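Phosphoribosylaminoimidazole-succinocarboxamide synthase (Saccharomyces cerevisiae, PDB 2CNU) catalyses the ATP-dependent joining of CAIR and L-aspartate to give SAICAR in de novo purine biosynthesis, working as a monomer. Local coordinates at residues A[32-37]-A[104-109]; A[257-262]-A[290-295]; A[114-119]-A[181-186]; A[140-145]-A[174-179]. All blocks are in the same frame, centred on the assembly; numbering follows the deposited sequence.

How the contacts relate
From the N terminus, contact 1 comes first: it closes a loop of 66 residues, containing helices 53-67 and 96-102, by pairing strands 30-35 and 106-110 of the four-stranded antiparallel sheet. Contact 3 opens next, at 114-119, and closes at 181-186. Contact 4, which joins 140-145 to 174-179, falls wholly within that span, so the two are nested and none of the four cross. Contacts 3 and 4 both use helix 176-183, tying it to the loop between strands 113-114 and 119-122 and to the hairpin 138-143, and they touch, L117 CD2 lying 3.8 Å from A179 CB. Contact 2 follows last, tying the start of helix 261-269 to helix 282-300, its centre about 21 Å from that of contact 1.

Contact 1: residues A[32-37]-A[104-109]; sequences LFVATD and DRSLLV
R105 NH1 donates to two acceptors, D37 OD2 at 2.8 Å and A35 O at 2.9 Å, and both lie close to the guanidinium plane. A35 O is met on a lone pair. R105 NH2 reaches D37 OD1 at 3.0 Å, which completes an end-on, two-nitrogen salt bridge. The bridge is far from coplanar, with the planes 67° apart: OD1 is met on its syn side but tilted out of the carboxylate plane, OD2 from above it. R105 gets there with CG between the backbone N and the carbonyl carbon (chi1 60°) and a bend at chi3 that folds the chain along A35. The backbone N-H groups of I3 and G54 also hold the carboxylate. A methionine in place of R105 would probably leave buried D37 without its counter-charge and A35 O without its side-chain donor. The salt bridge lies just past the end of an antiparallel strand pair, in which 106-110 is an outermost strand of its sheet. F33 and L107 form a hydrogen-bonded pair, with F33 N to L107 O and L107 N to F33 O both 2.9 Å. A35 N donates to R105 O, which water 1 links to F33 O. On the face of F33 and L107, F33 CE2 meets V109 CG2 at 3.7 Å. On the other, both methyls of V34 touch S106 OG, each at 3.6 Å, a hydroxyl bonded to L102 O.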
loop_
_atom_site.group_PDB
_atom_site.type_symbol
_atom_site.label_atom_id
_atom_site.label_comp_id
_atom_site.label_asym_id
_atom_site.label_seq_id
_atom_site.Cartn_x
_atom_site.Cartn_y
_atom_site.Cartn_z
ATOM N N LEU A 32 15.487 -1.538 -6.800
ATOM C CA LEU A 32 15.566 -1.522 -5.339
ATOM C C LEU A 32 14.487 -0.584 -4.862
ATOM O O LEU A 32 14.521 0.612 -5.166
ATOM C CB LEU A 32 16.928 -1.026 -4.895
ATOM C CG LEU A 32 17.181 -1.054 -3.385
ATOM C CD1 LEU A 32 17.229 -2.479 -2.886
ATOM C CD2 LEU A 32 18.442 -0.311 -3.040
ATOM N N PHE A 33 13.507 -1.099 -4.122
ATOM C CA PHE A 33 12.411 -0.323 -3.584
ATOM C C PHE A 33 12.730 0.006 -2.135
ATOM O O PHE A 33 12.742 -0.911 -1.282
ATOM C CB PHE A 33 11.098 -1.080 -3.575
ATOM C CG PHE A 33 10.358 -1.117 -4.897
ATOM C CD1 PHE A 33 8.984 -1.205 -4.905
ATOM C CD2 PHE A 33 10.973 -1.073 -6.140
ATOM C CE1 PHE A 33 8.248 -1.311 -6.091
ATOM C CE2 PHE A 33 10.221 -1.125 -7.301
ATOM C CZ PHE A 33 8.884 -1.222 -7.271
ATOM N N VAL A 34 13.013 1.261 -1.855
ATOM C CA VAL A 34 13.428 1.708 -0.485
ATOM C C VAL A 34 12.225 2.412 0.115
ATOM O O VAL A 34 11.837 3.521 -0.323
ATOM C CB VAL A 34 14.636 2.610 -0.491
ATOM C CG1 VAL A 34 15.061 2.825 0.948
ATOM C CG2 VAL A 34 15.756 2.005 -1.309
ATOM N N ALA A 35 11.599 1.799 1.120
ATOM C CA ALA A 35 10.489 2.395 1.819
ATOM C C ALA A 35 11.035 3.362 2.852
ATOM O O ALA A 35 11.625 2.917 3.853
ATOM C CB ALA A 35 9.650 1.346 2.465
ATOM N N THR A 36 10.853 4.635 2.644
ATOM C CA THR A 36 11.241 5.626 3.609
ATOM C C THR A 36 10.215 5.703 4.745
ATOM O O THR A 36 9.193 5.028 4.744
ATOM C CB THR A 36 11.462 7.002 2.974
ATOM O OG1 THR A 36 10.195 7.623 2.729
ATOM C CG2 THR A 36 12.361 6.921 1.765
ATOM N N ASP A 37 10.514 6.580 5.690
ATOM C CA ASP A 37 9.646 6.867 6.844
ATOM C C ASP A 37 8.700 8.014 6.616
ATOM O O ASP A 37 8.031 8.465 7.531
ATOM C CB ASP A 37 10.526 7.088 8.062
ATOM C CG ASP A 37 11.250 5.849 8.529
ATOM O OD1 ASP A 37 12.288 5.964 9.215
ATOM O OD2 ASP A 37 10.776 4.714 8.214
ATOM N N ASP A 104 16.752 -3.246 6.132
ATOM C CA ASP A 104 15.438 -3.621 6.655
ATOM C C ASP A 104 14.255 -2.950 6.007
ATOM O O ASP A 104 13.127 -3.339 6.265
ATOM C CB ASP A 104 15.373 -3.529 8.169
ATOM C CG ASP A 104 16.290 -4.519 8.847
ATOM O OD1 ASP A 104 16.873 -4.120 9.839
ATOM O OD2 ASP A 104 16.392 -5.640 8.420
ATOM N N ARG A 105 14.485 -1.926 5.183
ATOM C CA ARG A 105 13.399 -1.151 4.543
ATOM C C ARG A 105 13.435 -1.261 3.000
ATOM O O ARG A 105 12.704 -0.559 2.328
ATOM C CB ARG A 105 13.445 0.302 4.952
ATOM C CG ARG A 105 14.755 1.013 4.577
ATOM C CD ARG A 105 14.798 2.447 4.926
ATOM N NE ARG A 105 14.728 2.683 6.386
ATOM C CZ ARG A 105 13.743 3.253 7.026
ATOM N NH1 ARG A 105 12.630 3.610 6.448
ATOM N NH2 ARG A 105 13.861 3.510 8.352
ATOM N N SER A 106 14.313 -2.104 2.481
ATOM C CA SER A 106 14.538 -2.193 1.043
ATOM C C SER A 106 14.238 -3.549 0.511
ATOM O O SER A 106 14.566 -4.570 1.145
ATOM C CB SER A 106 16.007 -1.807 0.732
ATOM O OG SER A 106 16.306 -0.539 1.192
ATOM N N LEU A 107 13.638 -3.605 -0.649
ATOM C CA LEU A 107 13.360 -4.868 -1.331
ATOM C C LEU A 107 13.965 -4.854 -2.725
ATOM O O LEU A 107 13.762 -3.886 -3.491
ATOM C CB LEU A 107 11.872 -5.090 -1.451
ATOM C CG LEU A 107 11.180 -5.294 -0.094
ATOM C CD1 LEU A 107 9.706 -5.295 -0.258
ATOM C CD2 LEU A 107 11.617 -6.556 0.622
ATOM N N LEU A 108 14.678 -5.906 -3.026
ATOM C CA LEU A 108 15.243 -6.141 -4.355
ATOM C C LEU A 108 14.164 -6.842 -5.166
ATOM O O LEU A 108 13.673 -7.906 -4.758
ATOM C CB LEU A 108 16.471 -7.003 -4.213
ATOM C CG LEU A 108 17.325 -7.196 -5.438
ATOM C CD1 LEU A 108 17.962 -5.858 -5.766
ATOM C CD2 LEU A 108 18.367 -8.258 -5.249
ATOM N N VAL A 109 13.822 -6.279 -6.337
ATOM C CA VAL A 109 12.680 -6.760 -7.110
ATOM C C VAL A 109 13.013 -6.855 -8.588
ATOM O O VAL A 109 13.843 -6.100 -9.124
ATOM C CB VAL A 109 11.431 -5.903 -6.885
ATOM C CG1 VAL A 109 11.110 -5.798 -5.374
ATOM C CG2 VAL A 109 11.559 -4.544 -7.465
HETATM O O HOH W 1 10.556 -1.655 0.497
#

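Contact 2: residues A[257-262]-A[290-295]; sequences SYDKQF and AKYIEA. With ASP (aspartic acid), chain B; SO4 (sulfate ion), chain H.
K291 NZ donates to Y258 O at 2.8 Å, in the carbonyl plane and on a lone pair, while the same side chain lies over the face of the Y258 ring. K291 CE is above the ring centre, 3.5 Å from the centroid, a CH-pi contact. NZ is 4.1 Å from that centroid, 10° off the normal, and adds a cation-pi interaction. Bends at chi2 (62°) and chi4 (-70°) curl the lysine back onto the tyrosine. K291, D259, K260 and F262 are each described in one of two deposited conformers. Y258 holds CG anti to its backbone N, and its ring extends toward helix 282-300, where CE1 meets A295 CB at 3.8 Å. Water 2 links Y258 OH to E294 OE1. The edge of F262 approaches K291, CE2 to CB 3.7 Å, and water 3 accepts from Y292 OH while donating to D259 OD1. K260 runs out extended past Y292 OH to bond S40 O with NZ. An ST motif, K260 N to S257 OG at 3.0 Å, shapes the lead-in to helix 261-269 beside a bound aspartate, which is hydrogen-bonded by S40, Y42 and R264, consistent with a site for the substrate aspartate.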
loop_
_atom_site.group_PDB
_atom_site.type_symbol
_atom_site.label_atom_id
_atom_site.label_comp_id
_atom_site.label_asym_id
_atom_site.label_seq_id
_atom_site.Cartn_x
_atom_site.Cartn_y
_atom_site.Cartn_z
ATOM N N SER A 257 -9.574 6.356 11.156
ATOM C CA SER A 257 -8.451 5.760 10.441
ATOM C C SER A 257 -7.533 5.052 11.460
ATOM O O SER A 257 -7.030 5.702 12.373
ATOM C CB SER A 257 -7.687 6.827 9.705
ATOM O OG SER A 257 -6.420 6.300 9.298
ATOM N N TYR A 258 -7.332 3.757 11.274
ATOM C CA TYR A 258 -6.525 2.995 12.232
ATOM C C TYR A 258 -5.166 3.607 12.396
ATOM O O TYR A 258 -4.666 3.741 13.501
ATOM C CB TYR A 258 -6.429 1.534 11.796
ATOM C CG TYR A 258 -5.749 0.574 12.723
ATOM C CD1 TYR A 258 -4.358 0.442 12.711
ATOM C CD2 TYR A 258 -6.478 -0.267 13.547
ATOM C CE1 TYR A 258 -3.759 -0.462 13.488
ATOM C CE2 TYR A 258 -5.848 -1.166 14.400
ATOM C CZ TYR A 258 -4.487 -1.328 14.301
ATOM O OH TYR A 258 -3.791 -2.244 14.999
ATOM N N ASP A 259 -4.537 3.975 11.296
ATOM C CA ASP A 259 -3.169 4.450 11.234
ATOM C C ASP A 259 -3.001 5.935 11.436
ATOM O O ASP A 259 -2.029 6.381 12.024
ATOM C CB ASP A 259 -2.530 4.077 9.888
ATOM C CG ASP A 259 -3.337 4.469 8.647
ATOM O OD1 ASP A 259 -2.674 4.944 7.662
ATOM O OD2 ASP A 259 -4.536 4.186 8.538
ATOM N N LYS A 260 -3.931 6.715 10.891
ATOM C CA LYS A 260 -3.733 8.135 10.687
ATOM C C LYS A 260 -4.679 9.042 11.437
ATOM O O LYS A 260 -4.572 10.262 11.282
ATOM C CB LYS A 260 -3.788 8.443 9.200
ATOM C CG LYS A 260 -2.548 7.933 8.661
ATOM C CD LYS A 260 -2.373 8.480 7.344
ATOM C CE LYS A 260 -1.166 7.947 6.741
ATOM N NZ LYS A 260 -1.340 8.047 5.259
ATOM N N GLN A 261 -5.582 8.526 12.262
ATOM C CA GLN A 261 -6.572 9.426 12.863
ATOM C C GLN A 261 -5.899 10.418 13.779
ATOM O O GLN A 261 -6.340 11.579 13.869
ATOM C CB GLN A 261 -7.668 8.674 13.618
ATOM C CG GLN A 261 -8.849 9.547 13.826
ATOM C CD GLN A 261 -9.457 9.937 12.494
ATOM O OE1 GLN A 261 -9.757 9.096 11.656
ATOM N NE2 GLN A 261 -9.697 11.227 12.293
ATOM N N PHE A 262 -4.878 9.994 14.504
ATOM C CA PHE A 262 -4.239 10.900 15.484
ATOM C C PHE A 262 -3.637 12.085 14.730
ATOM O O PHE A 262 -3.773 13.247 15.151
ATOM C CB PHE A 262 -3.071 10.240 16.242
ATOM C CG PHE A 262 -3.305 8.830 16.664
ATOM C CD1 PHE A 262 -4.503 8.457 17.242
ATOM C CD2 PHE A 262 -2.312 7.854 16.493
ATOM C CE1 PHE A 262 -4.714 7.127 17.636
ATOM C CE2 PHE A 262 -2.509 6.541 16.928
ATOM C CZ PHE A 262 -3.714 6.181 17.472
ATOM N N ALA A 290 3.650 4.096 17.159
ATOM C CA ALA A 290 3.178 2.993 17.999
ATOM C C ALA A 290 2.033 2.256 17.325
ATOM O O ALA A 290 1.849 1.053 17.467
ATOM C CB ALA A 290 2.737 3.566 19.367
ATOM N N LYS A 291 1.195 3.001 16.605
ATOM C CA LYS A 291 0.077 2.409 15.901
ATOM C C LYS A 291 0.567 1.539 14.740
ATOM O O LYS A 291 -0.033 0.511 14.451
ATOM C CB LYS A 291 -0.890 3.455 15.566
ATOM C CG LYS A 291 -2.209 2.929 15.232
ATOM C CD LYS A 291 -2.897 2.182 16.351
ATOM C CE LYS A 291 -4.289 1.829 16.109
ATOM N NZ LYS A 291 -5.180 2.841 16.096
ATOM N N TYR A 292 1.623 1.930 14.018
ATOM C CA TYR A 292 2.200 1.038 13.010
ATOM C C TYR A 292 2.746 -0.240 13.634
ATOM O O TYR A 292 2.608 -1.333 13.065
ATOM C CB TYR A 292 3.331 1.730 12.229
ATOM C CG TYR A 292 2.831 2.761 11.237
ATOM C CD1 TYR A 292 1.967 2.390 10.220
ATOM C CD2 TYR A 292 3.217 4.075 11.322
ATOM C CE1 TYR A 292 1.495 3.338 9.308
ATOM C CE2 TYR A 292 2.802 5.023 10.420
ATOM C CZ TYR A 292 1.894 4.641 9.446
ATOM O OH TYR A 292 1.478 5.609 8.565
ATOM N N ILE A 293 3.395 -0.152 14.776
ATOM C CA ILE A 293 3.914 -1.346 15.463
ATOM C C ILE A 293 2.743 -2.212 15.797
ATOM O O ILE A 293 2.792 -3.435 15.607
ATOM C CB ILE A 293 4.740 -0.959 16.703
ATOM C CG1 ILE A 293 6.021 -0.243 16.251
ATOM C CG2 ILE A 293 5.027 -2.188 17.547
ATOM C CD1 ILE A 293 6.714 0.480 17.384
ATOM N N GLU A 294 1.651 -1.672 16.316
ATOM C CA GLU A 294 0.499 -2.490 16.675
ATOM C C GLU A 294 -0.093 -3.150 15.433
ATOM O O GLU A 294 -0.488 -4.305 15.487
ATOM C CB GLU A 294 -0.541 -1.574 17.400
ATOM C CG GLU A 294 -1.794 -2.194 17.823
ATOM C CD GLU A 294 -1.650 -3.252 18.826
ATOM O OE1 GLU A 294 -2.685 -3.980 18.995
ATOM O OE2 GLU A 294 -0.631 -3.427 19.512
ATOM N N ALA A 295 -0.202 -2.430 14.313
ATOM C CA ALA A 295 -0.698 -3.064 13.082
ATOM C C ALA A 295 0.165 -4.211 12.676
ATOM O O ALA A 295 -0.303 -5.298 12.298
ATOM C CB ALA A 295 -0.747 -2.067 11.920
HETATM N N ASP B . -4.367 8.123 3.705
HETATM C CA ASP B . -3.893 9.474 3.967
HETATM C C ASP B . -4.930 10.064 4.997
HETATM O O ASP B . -5.274 9.260 5.899
HETATM C CB ASP B . -3.850 10.110 2.582
HETATM C CG ASP B . -2.783 11.122 2.418
HETATM O OD1 ASP B . -1.993 11.033 1.462
HETATM O OD2 ASP B . -2.714 12.006 3.267
HETATM O OXT ASP B . -5.403 11.276 5.142
HETATM S S SO4 H . -11.384 12.764 9.004
HETATM O O1 SO4 H . -11.389 13.559 10.192
HETATM O O2 SO4 H . -10.749 11.511 9.279
HETATM O O3 SO4 H . -12.721 12.620 8.518
HETATM O O4 SO4 H . -10.747 13.623 8.027
HETATM O O HOH W 2 -5.083 -3.657 16.914
HETATM O O HOH W 3 -0.128 4.521 6.817
#

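Contact 3: residues A[114-119]-A[181-186]; sequences LIPLEV and ELVGED. With ASP (aspartic acid), chain C.
V183 presses both methyls against the turn at 115-117, and the contact between the segments is wholly apolar. V183 CG1 is met by three neighbours: I115 CG2 at 4.0 Å, P116 CD at 3.9 Å and L117 CG at 3.9 Å. CG2 meets L117 CD1, also at 3.9 Å. With CG1 anti to the carbonyl carbon (chi1 -51°), CG1 faces I115, P116 and the CG of L117, while CG2 takes the CD1 methyl of L117. The I115 side chain crosses V183 at about a right angle, whereas P116 runs past it in the opposite direction. More loosely, L117 CD2 and L182 CD1 approach to 4.2 Å. L117 is deposited in two conformers, and the distances are for one of them.

P116 is the centre of an inverse gamma turn closed by L117 N to I115 O at 2.8 Å, which brings I115 and L117 round the same valine. Opposite, G184 breaks the helix with phi 105°; a CB there would be jammed against the V183 carbonyl O. G184 is also the N-cap of the next helix. Behind the turn, I115 packs on F220 and I222 of strand 211-222 and on L187 and V191 of helix 185-209, so the link between strands 113-114 and 119-122 lies against the junction of helices 176-183 and 185-209.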
loop_
_atom_site.group_PDB
_atom_site.type_symbol
_atom_site.label_atom_id
_atom_site.label_comp_id
_atom_site.label_asym_id
_atom_site.label_seq_id
_atom_site.Cartn_x
_atom_site.Cartn_y
_atom_site.Cartn_z
ATOM N N LEU A 114 4.603 -3.870 -16.991
ATOM C CA LEU A 114 3.600 -3.326 -16.188
ATOM C C LEU A 114 2.199 -3.477 -16.787
ATOM O O LEU A 114 2.007 -3.519 -18.013
ATOM C CB LEU A 114 3.794 -1.871 -16.001
ATOM C CG LEU A 114 5.091 -1.527 -15.268
ATOM C CD1 LEU A 114 5.245 -0.034 -15.192
ATOM C CD2 LEU A 114 5.170 -2.162 -13.894
ATOM N N ILE A 115 1.207 -3.634 -15.862
ATOM C CA ILE A 115 -0.228 -3.472 -16.233
ATOM C C ILE A 115 -0.658 -2.139 -15.644
ATOM O O ILE A 115 -0.727 -1.959 -14.420
ATOM C CB ILE A 115 -1.124 -4.615 -15.694
ATOM C CG1 ILE A 115 -0.645 -5.980 -16.196
ATOM C CG2 ILE A 115 -2.577 -4.371 -16.098
ATOM C CD1 ILE A 115 -1.304 -7.164 -15.569
ATOM N N PRO A 116 -0.877 -1.104 -16.485
ATOM C CA PRO A 116 -1.001 0.306 -15.980
ATOM C C PRO A 116 -2.412 0.610 -15.485
ATOM O O PRO A 116 -3.216 1.270 -16.140
ATOM C CB PRO A 116 -0.576 1.172 -17.161
ATOM C CG PRO A 116 -0.863 0.319 -18.325
ATOM C CD PRO A 116 -0.727 -1.125 -17.954
ATOM N N LEU A 117 -2.711 0.042 -14.305
ATOM C CA LEU A 117 -3.985 0.237 -13.565
ATOM C C LEU A 117 -3.671 0.210 -12.108
ATOM O O LEU A 117 -2.877 -0.570 -11.644
ATOM C CB LEU A 117 -5.060 -0.873 -13.684
ATOM C CG LEU A 117 -5.701 -1.124 -15.001
ATOM C CD1 LEU A 117 -6.459 -2.427 -14.950
ATOM C CD2 LEU A 117 -6.603 -0.037 -15.398
ATOM N N GLU A 118 -4.386 1.043 -11.359
ATOM C CA GLU A 118 -4.451 0.899 -9.905
ATOM C C GLU A 118 -5.602 -0.045 -9.633
ATOM O O GLU A 118 -6.791 0.275 -9.897
ATOM C CB GLU A 118 -4.691 2.206 -9.210
ATOM C CG GLU A 118 -3.621 3.210 -9.534
ATOM C CD GLU A 118 -2.233 2.824 -8.961
ATOM O OE1 GLU A 118 -1.568 1.996 -9.565
ATOM O OE2 GLU A 118 -1.866 3.341 -7.888
ATOM N N VAL A 119 -5.290 -1.225 -9.182
ATOM C CA VAL A 119 -6.279 -2.313 -9.060
ATOM C C VAL A 119 -6.861 -2.261 -7.645
ATOM O O VAL A 119 -6.358 -2.919 -6.705
ATOM C CB VAL A 119 -5.720 -3.637 -9.417
ATOM C CG1 VAL A 119 -6.797 -4.782 -9.263
ATOM C CG2 VAL A 119 -5.255 -3.605 -10.865
ATOM N N GLU A 181 -10.682 -1.134 -21.725
ATOM C CA GLU A 181 -10.196 -0.292 -22.830
ATOM C C GLU A 181 -8.723 -0.024 -22.700
ATOM O O GLU A 181 -7.994 -0.014 -23.693
ATOM C CB GLU A 181 -10.949 1.017 -22.902
ATOM C CG GLU A 181 -12.336 0.760 -23.279
ATOM C CD GLU A 181 -12.523 0.023 -24.632
ATOM O OE1 GLU A 181 -11.792 0.295 -25.582
ATOM O OE2 GLU A 181 -13.335 -0.902 -24.662
ATOM N N LEU A 182 -8.254 0.212 -21.472
ATOM C CA LEU A 182 -6.866 0.536 -21.212
ATOM C C LEU A 182 -5.945 -0.648 -21.366
ATOM O O LEU A 182 -4.840 -0.489 -21.941
ATOM C CB LEU A 182 -6.720 1.163 -19.818
ATOM C CG LEU A 182 -7.427 2.509 -19.660
ATOM C CD1 LEU A 182 -7.340 2.937 -18.236
ATOM C CD2 LEU A 182 -6.796 3.554 -20.577
ATOM N N VAL A 183 -6.319 -1.809 -20.859
ATOM C CA VAL A 183 -5.369 -2.945 -20.775
ATOM C C VAL A 183 -5.809 -4.202 -21.442
ATOM O O VAL A 183 -5.058 -5.206 -21.437
ATOM C CB VAL A 183 -4.942 -3.206 -19.301
ATOM C CG1 VAL A 183 -4.457 -1.947 -18.627
ATOM C CG2 VAL A 183 -6.009 -3.882 -18.505
ATOM N N GLY A 184 -6.977 -4.179 -22.075
ATOM C CA GLY A 184 -7.495 -5.336 -22.769
ATOM C C GLY A 184 -8.603 -5.987 -22.010
ATOM O O GLY A 184 -8.595 -6.052 -20.768
ATOM N N GLU A 185 -9.600 -6.486 -22.747
ATOM C CA GLU A 185 -10.774 -7.102 -22.126
ATOM C C GLU A 185 -10.446 -8.345 -21.358
ATOM O O GLU A 185 -10.891 -8.531 -20.237
ATOM C CB GLU A 185 -11.939 -7.331 -23.092
ATOM C CG GLU A 185 -11.494 -8.098 -24.298
ATOM C CD GLU A 185 -12.632 -8.327 -25.296
ATOM O OE1 GLU A 185 -13.644 -7.568 -25.274
ATOM O OE2 GLU A 185 -12.488 -9.253 -26.120
ATOM N N ASP A 186 -9.655 -9.220 -21.929
ATOM C CA ASP A 186 -9.346 -10.466 -21.253
ATOM C C ASP A 186 -8.480 -10.180 -20.026
ATOM O O ASP A 186 -8.700 -10.682 -18.918
ATOM C CB ASP A 186 -8.602 -11.450 -22.157
ATOM C CG ASP A 186 -8.323 -12.788 -21.485
ATOM O OD1 ASP A 186 -7.123 -13.143 -21.354
ATOM O OD2 ASP A 186 -9.259 -13.433 -21.004
HETATM N N ASP C . -9.228 -9.950 -24.783
HETATM C CA ASP C . -8.385 -8.796 -24.602
HETATM C C ASP C . -8.470 -7.886 -25.802
HETATM O O ASP C . -9.167 -6.812 -25.624
HETATM C CB ASP C . -6.920 -9.099 -24.341
HETATM C CG ASP C . -6.467 -8.773 -22.910
HETATM O OD1 ASP C . -6.691 -9.587 -22.043
HETATM O OD2 ASP C . -5.732 -7.834 -22.709
HETATM O OXT ASP C . -7.770 -7.969 -26.807
#

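Contact 4: residues A[140-145]-A[174-179]; sequences HGLKQP and ISPAQA
H140 and G141 form the type I' turn of a small beta hairpin, strands 138-139 and 142-143, and this turn meets the N-terminal end of helix 176-183. The polar contact is H140 ND1 to I174 O, 2.9 Å long with an N-H...O angle of 151°. The oxygen lies in the imidazole plane, at the ring edge, although the donor is tilted 35° from the carbonyl plane. On the far side of the ring, NE2 is bonded to R122 NH2. A phenylalanine at H140 would probably leave I174 O without this donor and R122 without its ring-nitrogen partner. The apolar contact is between L142 and P176, with both leucine methyls directed at the proline's CD and CG; CD2 to CD is the shortest at 3.9 Å. Between the two lies S175, whose CB sits 3.4 Å from H140 O. S175 is the helix N-cap: with chi1 73°, its OG turns back to accept from Q178 N at 3.0 Å.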
loop_
_atom_site.group_PDB
_atom_site.type_symbol
_atom_site.label_atom_id
_atom_site.label_comp_id
_atom_site.label_asym_id
_atom_site.label_seq_id
_atom_site.Cartn_x
_atom_site.Cartn_y
_atom_site.Cartn_z
ATOM N N HIS A 140 -17.830 3.963 -9.095
ATOM C CA HIS A 140 -17.058 3.847 -10.355
ATOM C C HIS A 140 -17.991 3.583 -11.529
ATOM O O HIS A 140 -17.674 2.839 -12.461
ATOM C CB HIS A 140 -15.940 2.792 -10.265
ATOM C CG HIS A 140 -14.847 3.126 -9.285
ATOM N ND1 HIS A 140 -13.528 3.012 -9.625
ATOM C CD2 HIS A 140 -14.852 3.510 -7.979
ATOM C CE1 HIS A 140 -12.780 3.307 -8.557
ATOM N NE2 HIS A 140 -13.554 3.630 -7.536
ATOM N N GLY A 141 -19.156 4.213 -11.480
ATOM C CA GLY A 141 -20.174 4.092 -12.506
ATOM C C GLY A 141 -21.025 2.858 -12.408
ATOM O O GLY A 141 -21.999 2.747 -13.187
ATOM N N LEU A 142 -20.681 1.902 -11.542
ATOM C CA LEU A 142 -21.338 0.604 -11.402
ATOM C C LEU A 142 -22.632 0.810 -10.566
ATOM O O LEU A 142 -22.551 1.329 -9.453
ATOM C CB LEU A 142 -20.461 -0.421 -10.721
ATOM C CG LEU A 142 -19.202 -0.779 -11.465
ATOM C CD1 LEU A 142 -18.224 -1.431 -10.509
ATOM C CD2 LEU A 142 -19.513 -1.666 -12.658
ATOM N N LYS A 143 -23.755 0.339 -11.048
ATOM C CA LYS A 143 -25.003 0.464 -10.303
ATOM C C LYS A 143 -24.975 -0.390 -9.055
ATOM O O LYS A 143 -24.601 -1.533 -9.094
ATOM C CB LYS A 143 -26.137 0.069 -11.222
ATOM C CG LYS A 143 -26.111 0.909 -12.533
ATOM C CD LYS A 143 -27.315 0.709 -13.484
ATOM C CE LYS A 143 -27.219 1.622 -14.705
ATOM N NZ LYS A 143 -28.379 1.449 -15.515
ATOM N N GLN A 144 -25.391 0.204 -7.954
ATOM C CA GLN A 144 -25.350 -0.437 -6.645
ATOM C C GLN A 144 -26.765 -0.636 -6.095
ATOM O O GLN A 144 -27.696 0.060 -6.496
ATOM C CB GLN A 144 -24.551 0.402 -5.673
ATOM C CG GLN A 144 -23.084 0.577 -6.078
ATOM C CD GLN A 144 -22.392 -0.727 -6.211
ATOM O OE1 GLN A 144 -22.512 -1.598 -5.357
ATOM N NE2 GLN A 144 -21.655 -0.904 -7.316
ATOM N N PRO A 145 -26.911 -1.524 -5.124
ATOM C CA PRO A 145 -28.202 -1.609 -4.426
ATOM C C PRO A 145 -28.492 -0.329 -3.706
ATOM O O PRO A 145 -27.575 0.378 -3.258
ATOM C CB PRO A 145 -28.015 -2.780 -3.475
ATOM C CG PRO A 145 -26.613 -3.020 -3.409
ATOM C CD PRO A 145 -25.929 -2.479 -4.583
ATOM N N ILE A 174 -12.209 4.881 -12.333
ATOM C CA ILE A 174 -12.740 4.476 -13.617
ATOM C C ILE A 174 -13.526 3.198 -13.476
ATOM O O ILE A 174 -13.440 2.430 -12.486
ATOM C CB ILE A 174 -11.613 4.328 -14.679
ATOM C CG1 ILE A 174 -10.527 3.388 -14.200
ATOM C CG2 ILE A 174 -11.012 5.675 -15.028
ATOM C CD1 ILE A 174 -9.677 2.805 -15.298
ATOM N N SER A 175 -14.341 2.931 -14.495
ATOM C CA SER A 175 -15.103 1.725 -14.507
ATOM C C SER A 175 -14.289 0.502 -14.937
ATOM O O SER A 175 -13.287 0.631 -15.633
ATOM C CB SER A 175 -16.285 1.879 -15.464
ATOM O OG SER A 175 -15.815 1.853 -16.802
ATOM N N PRO A 176 -14.789 -0.702 -14.633
ATOM C CA PRO A 176 -14.181 -1.885 -15.249
ATOM C C PRO A 176 -14.118 -1.836 -16.764
ATOM O O PRO A 176 -13.148 -2.332 -17.345
ATOM C CB PRO A 176 -15.036 -3.026 -14.694
ATOM C CG PRO A 176 -15.552 -2.439 -13.374
ATOM C CD PRO A 176 -15.822 -1.024 -13.627
ATOM N N ALA A 177 -15.161 -1.300 -17.404
ATOM C CA ALA A 177 -15.134 -1.195 -18.860
ATOM C C ALA A 177 -14.008 -0.334 -19.340
ATOM O O ALA A 177 -13.362 -0.659 -20.356
ATOM C CB ALA A 177 -16.469 -0.699 -19.416
ATOM N N GLN A 178 -13.761 0.777 -18.668
ATOM C CA GLN A 178 -12.630 1.613 -19.024
ATOM C C GLN A 178 -11.335 0.869 -18.792
ATOM O O GLN A 178 -10.409 1.016 -19.600
ATOM C CB GLN A 178 -12.710 2.903 -18.258
ATOM C CG GLN A 178 -11.536 3.863 -18.463
ATOM C CD GLN A 178 -11.430 4.478 -19.842
ATOM O OE1 GLN A 178 -12.251 4.227 -20.732
ATOM N NE2 GLN A 178 -10.460 5.381 -19.980
ATOM N N ALA A 179 -11.212 0.122 -17.693
ATOM C CA ALA A 179 -10.019 -0.670 -17.510
ATOM C C ALA A 179 -9.757 -1.607 -18.654
ATOM O O ALA A 179 -8.630 -1.796 -19.093
ATOM C CB ALA A 179 -10.057 -1.438 -16.200
#